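Local coordinates for capsid protein (Penaeus vannamei nodavirus, PDB 5YKZ) that forms the outer coat of a shrimp nodavirus, its protruding domain pairing into the dimeric spikes of the particle, at residues 27-41 with 83-97. Numbering follows the deposited sequence.
Sequences IQTVTGLSPSTSYLL and GFIKVKTDTFGTFDL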
loop_
_atom_site.group_PDB
_atom_site.type_symbol
_atom_site.label_atom_id
_atom_site.label_comp_id
_atom_site.label_asym_id
_atom_site.label_seq_id
_atom_site.Cartn_x
_atom_site.Cartn_y
_atom_site.Cartn_z
ATOM N N ILE B 27 -10.867 -4.205 -18.315
ATOM C CA ILE B 27 -11.256 -2.968 -17.623
ATOM C C ILE B 27 -11.912 -3.265 -16.333
ATOM O O ILE B 27 -12.780 -4.129 -16.211
ATOM C CB ILE B 27 -12.220 -2.151 -18.548
ATOM C CG1 ILE B 27 -11.550 -1.725 -19.852
ATOM C CG2 ILE B 27 -12.771 -0.994 -17.779
ATOM C CD1 ILE B 27 -10.491 -0.682 -19.620
ATOM N N GLN B 28 -11.500 -2.513 -15.294
ATOM C CA GLN B 28 -12.198 -2.363 -14.056
ATOM C C GLN B 28 -12.668 -0.956 -14.017
ATOM O O GLN B 28 -11.892 -0.009 -13.996
ATOM C CB GLN B 28 -11.287 -2.663 -12.845
ATOM C CG GLN B 28 -11.966 -2.343 -11.592
ATOM C CD GLN B 28 -11.307 -2.977 -10.367
ATOM O OE1 GLN B 28 -10.294 -3.684 -10.449
ATOM N NE2 GLN B 28 -11.838 -2.670 -9.195
ATOM N N THR B 29 -13.969 -0.756 -13.974
ATOM C CA THR B 29 -14.608 0.537 -13.796
ATOM C C THR B 29 -14.871 0.770 -12.395
ATOM O O THR B 29 -15.551 -0.023 -11.681
ATOM C CB THR B 29 -15.898 0.624 -14.661
ATOM O OG1 THR B 29 -15.573 0.438 -16.010
ATOM C CG2 THR B 29 -16.617 1.952 -14.504
ATOM N N VAL B 30 -14.365 1.865 -11.824
ATOM C CA VAL B 30 -14.606 2.291 -10.464
ATOM C C VAL B 30 -15.623 3.429 -10.511
ATOM O O VAL B 30 -15.444 4.380 -11.254
ATOM C CB VAL B 30 -13.289 2.745 -9.819
ATOM C CG1 VAL B 30 -13.502 3.202 -8.436
ATOM C CG2 VAL B 30 -12.252 1.609 -9.856
ATOM N N THR B 31 -16.671 3.292 -9.690
ATOM C CA THR B 31 -17.764 4.228 -9.674
ATOM C C THR B 31 -18.004 4.801 -8.312
ATOM O O THR B 31 -17.426 4.440 -7.300
ATOM C CB THR B 31 -19.061 3.455 -10.135
ATOM O OG1 THR B 31 -19.443 2.517 -9.148
ATOM C CG2 THR B 31 -18.890 2.776 -11.482
ATOM N N GLY B 32 -18.909 5.768 -8.287
ATOM C CA GLY B 32 -19.390 6.331 -7.077
ATOM C C GLY B 32 -18.538 7.366 -6.424
ATOM O O GLY B 32 -18.773 7.619 -5.256
ATOM N N LEU B 33 -17.637 7.995 -7.160
ATOM C CA LEU B 33 -16.818 9.035 -6.580
ATOM C C LEU B 33 -17.319 10.453 -6.988
ATOM O O LEU B 33 -18.357 10.566 -7.648
ATOM C CB LEU B 33 -15.378 8.771 -7.073
ATOM C CG LEU B 33 -14.803 7.465 -6.513
ATOM C CD1 LEU B 33 -13.543 7.034 -7.302
ATOM C CD2 LEU B 33 -14.469 7.619 -5.055
ATOM N N SER B 34 -16.626 11.479 -6.578
ATOM C CA SER B 34 -17.022 12.804 -6.965
ATOM C C SER B 34 -16.669 13.110 -8.391
ATOM O O SER B 34 -15.602 12.691 -8.863
ATOM C CB SER B 34 -16.368 13.841 -6.085
ATOM O OG SER B 34 -16.613 13.671 -4.746
ATOM N N PRO B 35 -17.531 13.819 -9.140
ATOM C CA PRO B 35 -17.229 14.133 -10.499
ATOM C C PRO B 35 -15.957 14.947 -10.637
ATOM O O PRO B 35 -15.662 15.824 -9.805
ATOM C CB PRO B 35 -18.468 14.905 -10.971
ATOM C CG PRO B 35 -19.526 14.363 -10.122
ATOM C CD PRO B 35 -18.877 14.341 -8.776
ATOM N N SER B 36 -15.200 14.695 -11.690
ATOM C CA SER B 36 -14.066 15.531 -12.084
ATOM C C SER B 36 -13.184 15.837 -10.946
ATOM O O SER B 36 -12.746 16.962 -10.726
ATOM C CB SER B 36 -14.555 16.804 -12.849
ATOM O OG SER B 36 -15.420 16.472 -13.919
ATOM N N THR B 37 -12.775 14.791 -10.206
ATOM C CA THR B 37 -11.956 14.906 -9.019
ATOM C C THR B 37 -10.800 13.866 -9.118
ATOM O O THR B 37 -11.016 12.748 -9.575
ATOM C CB THR B 37 -12.773 14.559 -7.766
ATOM O OG1 THR B 37 -13.878 15.546 -7.672
ATOM C CG2 THR B 37 -11.985 14.689 -6.465
ATOM N N SER B 38 -9.677 14.282 -8.620
ATOM C CA SER B 38 -8.463 13.424 -8.622
ATOM C C SER B 38 -8.332 12.717 -7.310
ATOM O O SER B 38 -8.554 13.222 -6.202
ATOM C CB SER B 38 -7.268 14.280 -8.938
ATOM O OG SER B 38 -7.370 14.627 -10.381
ATOM N N TYR B 39 -7.897 11.452 -7.462
ATOM C CA TYR B 39 -7.676 10.501 -6.349
ATOM C C TYR B 39 -6.348 9.861 -6.456
ATOM O O TYR B 39 -5.823 9.719 -7.610
ATOM C CB TYR B 39 -8.788 9.443 -6.336
ATOM C CG TYR B 39 -10.130 10.010 -6.115
ATOM C CD1 TYR B 39 -10.599 10.196 -4.820
ATOM C CD2 TYR B 39 -10.977 10.388 -7.151
ATOM C CE1 TYR B 39 -11.839 10.778 -4.583
ATOM C CE2 TYR B 39 -12.230 10.947 -6.900
ATOM C CZ TYR B 39 -12.610 11.124 -5.617
ATOM O OH TYR B 39 -13.897 11.657 -5.400
ATOM N N LEU B 40 -5.811 9.378 -5.397
ATOM C CA LEU B 40 -4.597 8.499 -5.391
ATOM C C LEU B 40 -5.030 7.109 -5.012
ATOM O O LEU B 40 -5.825 6.953 -4.046
ATOM C CB LEU B 40 -3.683 9.059 -4.366
ATOM C CG LEU B 40 -2.297 8.585 -4.382
ATOM C CD1 LEU B 40 -1.477 9.068 -5.626
ATOM C CD2 LEU B 40 -1.571 8.946 -3.092
ATOM N N LEU B 41 -4.514 6.104 -5.668
ATOM C CA LEU B 41 -4.801 4.713 -5.359
ATOM C C LEU B 41 -3.562 4.034 -4.890
ATOM O O LEU B 41 -2.504 4.146 -5.534
ATOM C CB LEU B 41 -5.325 3.945 -6.585
ATOM C CG LEU B 41 -6.270 4.668 -7.496
ATOM C CD1 LEU B 41 -6.715 3.818 -8.636
ATOM C CD2 LEU B 41 -7.514 5.197 -6.739
ATOM N N GLY B 83 3.747 0.957 -6.023
ATOM C CA GLY B 83 3.114 1.846 -6.975
ATOM C C GLY B 83 1.923 2.541 -6.455
ATOM O O GLY B 83 1.253 2.041 -5.562
ATOM N N PHE B 84 1.649 3.698 -7.043
ATOM C CA PHE B 84 0.479 4.448 -6.693
ATOM C C PHE B 84 -0.020 5.135 -7.932
ATOM O O PHE B 84 0.788 5.599 -8.799
ATOM C CB PHE B 84 0.738 5.462 -5.559
ATOM C CG PHE B 84 2.005 6.286 -5.680
ATOM C CD1 PHE B 84 2.062 7.486 -6.305
ATOM C CD2 PHE B 84 3.154 5.864 -5.071
ATOM C CE1 PHE B 84 3.202 8.218 -6.385
ATOM C CE2 PHE B 84 4.265 6.613 -5.082
ATOM C CZ PHE B 84 4.335 7.729 -5.757
ATOM N N ILE B 85 -1.306 5.166 -8.113
ATOM C CA ILE B 85 -1.989 5.704 -9.299
ATOM C C ILE B 85 -2.635 7.013 -8.964
ATOM O O ILE B 85 -3.313 7.155 -7.931
ATOM C CB ILE B 85 -3.050 4.678 -9.783
ATOM C CG1 ILE B 85 -2.378 3.509 -10.417
ATOM C CG2 ILE B 85 -4.024 5.363 -10.752
ATOM C CD1 ILE B 85 -3.283 2.306 -10.671
ATOM N N LYS B 86 -2.486 7.999 -9.815
ATOM C CA LYS B 86 -3.234 9.234 -9.787
ATOM C C LYS B 86 -4.200 9.191 -10.942
ATOM O O LYS B 86 -3.804 8.977 -12.080
ATOM C CB LYS B 86 -2.314 10.438 -9.907
ATOM C CG LYS B 86 -2.949 11.803 -9.997
ATOM C CD LYS B 86 -3.991 12.158 -8.965
ATOM C CE LYS B 86 -3.321 12.242 -7.652
ATOM N NZ LYS B 86 -2.246 13.227 -7.539
ATOM N N VAL B 87 -5.471 9.399 -10.670
ATOM C CA VAL B 87 -6.505 9.291 -11.678
ATOM C C VAL B 87 -7.609 10.254 -11.372
ATOM O O VAL B 87 -7.985 10.489 -10.178
ATOM C CB VAL B 87 -7.029 7.854 -11.783
ATOM C CG1 VAL B 87 -7.632 7.372 -10.435
ATOM C CG2 VAL B 87 -7.963 7.671 -12.984
ATOM N N LYS B 88 -8.142 10.868 -12.411
ATOM C CA LYS B 88 -9.287 11.792 -12.313
ATOM C C LYS B 88 -10.516 11.142 -12.813
ATOM O O LYS B 88 -10.555 10.528 -13.881
ATOM C CB LYS B 88 -8.987 13.034 -13.094
ATOM C CG LYS B 88 -9.999 14.196 -12.961
ATOM C CD LYS B 88 -9.596 15.422 -13.786
ATOM C CE LYS B 88 -10.654 16.516 -13.738
ATOM N NZ LYS B 88 -10.198 17.764 -14.486
ATOM N N THR B 89 -11.570 11.326 -12.054
ATOM C CA THR B 89 -12.866 10.848 -12.491
ATOM C C THR B 89 -13.431 11.725 -13.636
ATOM O O THR B 89 -13.029 12.858 -13.867
ATOM C CB THR B 89 -13.867 10.821 -11.417
ATOM O OG1 THR B 89 -13.928 12.142 -10.842
ATOM C CG2 THR B 89 -13.438 9.834 -10.290
ATOM N N ASP B 90 -14.355 11.091 -14.362
ATOM C CA ASP B 90 -15.150 11.773 -15.360
ATOM C C ASP B 90 -16.240 12.544 -14.643
ATOM O O ASP B 90 -16.359 12.616 -13.427
ATOM C CB ASP B 90 -15.643 10.767 -16.396
ATOM C CG ASP B 90 -16.598 9.737 -15.855
ATOM O OD1 ASP B 90 -17.153 9.864 -14.790
ATOM O OD2 ASP B 90 -16.794 8.767 -16.642
ATOM N N THR B 91 -17.086 13.242 -15.464
ATOM C CA THR B 91 -18.117 14.121 -14.906
ATOM C C THR B 91 -19.160 13.294 -14.250
ATOM O O THR B 91 -20.008 13.790 -13.498
ATOM C CB THR B 91 -18.747 14.994 -16.040
ATOM O OG1 THR B 91 -19.267 14.110 -17.052
ATOM C CG2 THR B 91 -17.715 15.883 -16.641
ATOM N N PHE B 92 -19.116 11.974 -14.405
ATOM C CA PHE B 92 -20.023 11.130 -13.624
ATOM C C PHE B 92 -19.452 10.395 -12.407
ATOM O O PHE B 92 -20.094 9.559 -11.768
ATOM C CB PHE B 92 -20.520 10.001 -14.526
ATOM C CG PHE B 92 -21.213 10.499 -15.732
ATOM C CD1 PHE B 92 -22.563 10.777 -15.677
ATOM C CD2 PHE B 92 -20.501 10.761 -16.894
ATOM C CE1 PHE B 92 -23.216 11.267 -16.791
ATOM C CE2 PHE B 92 -21.136 11.264 -18.014
ATOM C CZ PHE B 92 -22.491 11.511 -17.959
ATOM N N GLY B 93 -18.222 10.725 -12.093
ATOM C CA GLY B 93 -17.642 10.100 -10.877
ATOM C C GLY B 93 -17.054 8.698 -11.065
ATOM O O GLY B 93 -16.936 7.988 -10.043
ATOM N N THR B 94 -16.631 8.385 -12.283
ATOM C CA THR B 94 -16.042 7.100 -12.590
ATOM C C THR B 94 -14.709 7.244 -13.190
ATOM O O THR B 94 -14.341 8.231 -13.797
ATOM C CB THR B 94 -16.925 6.210 -13.534
ATOM O OG1 THR B 94 -16.622 6.456 -14.922
ATOM C CG2 THR B 94 -18.394 6.335 -13.155
ATOM N N PHE B 95 -13.895 6.149 -13.092
ATOM C CA PHE B 95 -12.703 5.993 -13.870
ATOM C C PHE B 95 -12.455 4.551 -14.161
ATOM O O PHE B 95 -12.940 3.663 -13.450
ATOM C CB PHE B 95 -11.446 6.619 -13.209
ATOM C CG PHE B 95 -11.083 5.959 -11.876
ATOM C CD1 PHE B 95 -10.313 4.807 -11.857
ATOM C CD2 PHE B 95 -11.371 6.554 -10.646
ATOM C CE1 PHE B 95 -9.932 4.226 -10.679
ATOM C CE2 PHE B 95 -10.984 5.970 -9.436
ATOM C CZ PHE B 95 -10.270 4.791 -9.461
ATOM N N ASP B 96 -11.721 4.278 -15.198
ATOM C CA ASP B 96 -11.356 2.947 -15.592
ATOM C C ASP B 96 -9.909 2.612 -15.387
ATOM O O ASP B 96 -9.019 3.434 -15.631
ATOM C CB ASP B 96 -11.658 2.707 -17.100
ATOM C CG ASP B 96 -13.094 2.654 -17.467
ATOM O OD1 ASP B 96 -13.928 2.540 -16.630
ATOM O OD2 ASP B 96 -13.359 2.671 -18.694
ATOM N N LEU B 97 -9.627 1.412 -14.913
ATOM C CA LEU B 97 -8.305 0.821 -14.831
ATOM C C LEU B 97 -8.172 -0.296 -15.836
ATOM O O LEU B 97 -9.160 -1.004 -16.087
ATOM C CB LEU B 97 -8.029 0.266 -13.440
ATOM C CG LEU B 97 -8.160 1.213 -12.279
ATOM C CD1 LEU B 97 -7.894 0.450 -10.975
ATOM C CD2 LEU B 97 -7.240 2.382 -12.379
HETATM O O HOH W 1 -20.332 6.873 -10.661
#
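Phe95 is clasped between Val30 and Val87 in the antiparallel beta sheet of the protruding (P) domain, where two two-stranded antiparallel ladders, 27-30 with 95-97 and 38-41 with 85-88, are joined by the loops 31-37 and 89-94, which pack against each other. The CB of Val30 makes a CH-pi contact over one ring face, 3.8 Å from the centroid of Phe95, while CG1 of Val87 lies over the centre of the opposite face. With CG of Phe95 between its backbone N and carbonyl carbon (chi1 63°), the ring is turned to lie alongside Val30. Around it, CD1 of Leu33 comes obliquely to within 3.5 Å of Phe95 CE2, and CD1 of Leu41 touches Phe95 CZ at 3.8 Å, linking the two ladders through one apolar core that Ile114 of strand 111-118 extends.

On the other side of the 27-30 ladder, Thr29 and Asp96 lie side by side, and Thr29 OG1 donates to Asp96 OD1 at 2.7 Å from above the carboxylate plane. Lys86, in the 38-41/85-88 ladder and bent along its chain, rests CD 3.3 Å from Tyr39 O and sends NZ to a salt bridge with Asp7 OD1 and a hydrogen bond with Val8 O of the second subunit, tying that ladder to it.

The loops are fastened by polar bonds. Asp90 opens a type I turn ending at Gly93, whose O accepts from Leu33 N; Asp90 O takes Gly93 N and Ser36 N from opposite faces of its plane. Beside this turn Thr89 OG1 bridges the 31-37 loop, giving its proton to Ser34 O at 2.6 Å and accepting from Thr37 N at 3.0 Å.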